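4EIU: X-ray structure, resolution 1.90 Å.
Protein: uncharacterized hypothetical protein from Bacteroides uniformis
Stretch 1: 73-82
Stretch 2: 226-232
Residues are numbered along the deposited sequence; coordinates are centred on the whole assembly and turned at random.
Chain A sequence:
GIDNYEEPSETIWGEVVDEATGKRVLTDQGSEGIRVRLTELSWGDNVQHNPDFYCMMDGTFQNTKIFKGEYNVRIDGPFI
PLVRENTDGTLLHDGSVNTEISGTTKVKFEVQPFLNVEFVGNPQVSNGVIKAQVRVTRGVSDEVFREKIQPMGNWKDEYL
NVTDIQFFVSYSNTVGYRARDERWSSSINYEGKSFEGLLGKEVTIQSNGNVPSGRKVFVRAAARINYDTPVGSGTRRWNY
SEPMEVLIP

Stretch 1 (73-82) VRIDGPFIPL
Stretch 2 (226-232) NYDTPVG

Stretch 1 holds the last part of a strand, 73-76, which begins earlier in the chain; from Gly77 on it is loop or turn. Stretch 2 has no regular helix or strand where it meets that loop. The CA atoms of Gly77 and Thr229 lie 6.2 Å apart, and those of Asp76 and Pro230 6.3 Å apart. The register therefore falls in stretch 1 as it rises in stretch 2, and the contact buries 271 Å² in all.

Asn226 (chi1 t) makes no contact with stretch 1; its ND2 is hydrogen-bonded elsewhere in the structure. Tyr227 (phi/psi -155/127, chi1 t, chi2 73°) points toward stretch 1. Its CE2 lies 4.1 Å from CD of Pro81, which sits at the ring edge, near its plane; the pairing is apolar. Asp228 (-97/146, chi1 p) points away. Its OD2 accepts a weak 3.0 Å hydrogen bond from Gly232 N.

Thr229 (-138/130, chi1 p) is the polar link. Its OG1 donates a 2.6 Å hydrogen bond to O of Gly77. Gly77 O also accepts a weak 3.0 Å hydrogen bond from Phe79 N. Gly77 is extended (-177/-161); a CB there would come within 2.4 Å of Phe79 CE2. The methyl CG2 of Thr229 is 4.2 Å from CG of Pro81 (-55/134, CG exo).

Pro230 (-61/155, CG endo) follows a cis peptide bond. Its CB lies 4.0 Å from OD1 of Asp76 and 4.2 Å from NH2 of Arg74, by van der Waals contact. These two charged residues are already paired. Arg74 (chi1 to chi3 all t) gives NE to OD2 of Asp76 (chi1 m) at 2.8 Å, a salt bridge, and NH2 to OD1 of Asp76 at 2.9 Å.

Val231 (-56/131, chi1 t) points sideways. Its CG2 reaches CG of Pro81 at 4.3 Å, another apolar contact. Gly232 (88/-5) makes no contact with stretch 1. At its backbone angles a CB would jam against the preceding carbonyl.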

# COMPACT_ATOMS: atom_id res chain seq x y z
N VAL A 73 5.77 -13.97 11.06
CA VAL A 73 4.86 -12.94 10.67
C VAL A 73 5.48 -12.26 9.46
O VAL A 73 6.54 -11.65 9.55
CB VAL A 73 4.61 -11.92 11.82
CG1 VAL A 73 3.60 -10.85 11.39
CG2 VAL A 73 4.12 -12.68 13.11
N ARG A 74 4.84 -12.42 8.32
CA ARG A 74 5.29 -11.89 7.05
C ARG A 74 4.29 -10.87 6.51
O ARG A 74 3.11 -11.18 6.47
CB ARG A 74 5.39 -13.05 6.05
CG ARG A 74 5.68 -12.57 4.64
CD ARG A 74 5.81 -13.70 3.63
NE ARG A 74 5.84 -13.08 2.30
CZ ARG A 74 6.42 -13.60 1.22
NH1 ARG A 74 7.06 -14.78 1.27
NH2 ARG A 74 6.38 -12.92 0.09
N ILE A 75 4.74 -9.70 6.05
CA ILE A 75 3.85 -8.75 5.40
C ILE A 75 4.35 -8.47 3.96
O ILE A 75 5.54 -8.60 3.68
CB ILE A 75 3.68 -7.45 6.20
CG1 ILE A 75 5.00 -6.64 6.30
CG2 ILE A 75 3.09 -7.81 7.62
CD1 ILE A 75 4.90 -5.20 6.85
N ASP A 76 3.41 -8.22 3.06
CA ASP A 76 3.69 -7.81 1.67
C ASP A 76 2.79 -6.61 1.35
O ASP A 76 1.64 -6.52 1.85
CB ASP A 76 3.33 -8.96 0.75
CG ASP A 76 4.25 -10.16 0.90
OD1 ASP A 76 5.26 -10.25 0.18
OD2 ASP A 76 3.94 -11.06 1.69
N GLY A 77 3.26 -5.70 0.51
CA GLY A 77 2.53 -4.49 0.30
C GLY A 77 3.20 -3.63 -0.74
O GLY A 77 4.02 -4.16 -1.49
N PRO A 78 2.86 -2.32 -0.76
CA PRO A 78 3.47 -1.32 -1.67
C PRO A 78 4.81 -0.82 -1.12
O PRO A 78 4.99 0.35 -0.84
CB PRO A 78 2.39 -0.23 -1.72
CG PRO A 78 1.85 -0.23 -0.32
CD PRO A 78 1.78 -1.70 0.03
N PHE A 79 5.71 -1.77 -0.98
CA PHE A 79 7.03 -1.58 -0.39
C PHE A 79 7.97 -2.71 -0.83
O PHE A 79 7.55 -3.80 -1.22
CB PHE A 79 6.97 -1.41 1.14
CG PHE A 79 6.19 -2.49 1.87
CD1 PHE A 79 6.75 -3.73 2.10
CD2 PHE A 79 4.90 -2.22 2.36
CE1 PHE A 79 6.04 -4.68 2.85
CE2 PHE A 79 4.18 -3.18 3.07
CZ PHE A 79 4.75 -4.40 3.30
N ILE A 80 9.27 -2.43 -0.73
CA ILE A 80 10.29 -3.37 -1.14
C ILE A 80 10.03 -4.69 -0.45
O ILE A 80 9.83 -4.71 0.78
CB ILE A 80 11.72 -2.88 -0.79
CG1 ILE A 80 12.07 -1.69 -1.70
CG2 ILE A 80 12.74 -4.00 -1.02
CD1 ILE A 80 13.49 -1.15 -1.50
N PRO A 81 9.98 -5.77 -1.21
CA PRO A 81 9.75 -7.07 -0.52
C PRO A 81 10.75 -7.35 0.59
O PRO A 81 11.99 -7.17 0.39
CB PRO A 81 9.91 -8.09 -1.63
CG PRO A 81 9.56 -7.33 -2.88
CD PRO A 81 10.05 -5.93 -2.67
N LEU A 82 10.23 -7.79 1.74
CA LEU A 82 11.01 -8.15 2.90
C LEU A 82 11.56 -9.57 2.79
O LEU A 82 12.56 -9.89 3.40
CB LEU A 82 10.11 -8.05 4.17
CG LEU A 82 9.61 -6.63 4.47
CD1 LEU A 82 8.69 -6.70 5.72
CD2 LEU A 82 10.76 -5.62 4.65
N ASN A 226 5.58 0.05 -11.69
CA ASN A 226 5.49 -1.13 -12.55
C ASN A 226 6.13 -2.38 -11.90
O ASN A 226 7.05 -3.00 -12.44
CB ASN A 226 6.12 -0.78 -13.91
CG ASN A 226 6.00 -1.89 -14.94
OD1 ASN A 226 5.04 -2.64 -14.91
ND2 ASN A 226 6.99 -2.02 -15.84
N TYR A 227 5.65 -2.76 -10.71
CA TYR A 227 6.26 -3.80 -9.93
C TYR A 227 5.24 -4.45 -8.99
O TYR A 227 4.55 -3.76 -8.25
CB TYR A 227 7.41 -3.22 -9.08
CG TYR A 227 8.33 -4.28 -8.52
CD1 TYR A 227 9.22 -4.96 -9.32
CD2 TYR A 227 8.28 -4.64 -7.15
CE1 TYR A 227 10.06 -5.97 -8.80
CE2 TYR A 227 9.09 -5.63 -6.64
CZ TYR A 227 9.98 -6.28 -7.46
OH TYR A 227 10.76 -7.25 -6.93
N ASP A 228 5.16 -5.76 -9.07
CA ASP A 228 4.19 -6.53 -8.33
C ASP A 228 4.73 -7.11 -7.06
O ASP A 228 5.91 -7.50 -6.98
CB ASP A 228 3.53 -7.62 -9.21
CG ASP A 228 4.51 -8.61 -9.83
OD1 ASP A 228 5.71 -8.33 -9.94
OD2 ASP A 228 4.07 -9.71 -10.20
N THR A 229 3.84 -7.18 -6.06
CA THR A 229 4.17 -7.73 -4.75
C THR A 229 2.98 -8.60 -4.33
O THR A 229 1.81 -8.19 -4.49
CB THR A 229 4.51 -6.62 -3.69
OG1 THR A 229 3.45 -5.66 -3.58
CG2 THR A 229 5.81 -5.88 -4.06
N PRO A 230 3.24 -9.84 -3.90
CA PRO A 230 4.51 -10.56 -3.98
C PRO A 230 4.92 -10.73 -5.43
O PRO A 230 4.06 -10.70 -6.35
CB PRO A 230 4.24 -11.95 -3.35
CG PRO A 230 2.79 -11.98 -3.05
CD PRO A 230 2.19 -10.61 -3.20
N VAL A 231 6.22 -10.88 -5.62
CA VAL A 231 6.82 -10.98 -6.96
C VAL A 231 6.15 -12.12 -7.70
O VAL A 231 5.98 -13.21 -7.16
CB VAL A 231 8.36 -11.10 -6.81
CG1 VAL A 231 9.01 -11.54 -8.12
CG2 VAL A 231 8.84 -9.73 -6.33
N GLY A 232 5.75 -11.86 -8.92
CA GLY A 232 5.10 -12.85 -9.78
C GLY A 232 3.60 -12.93 -9.59
O GLY A 232 2.93 -13.67 -10.33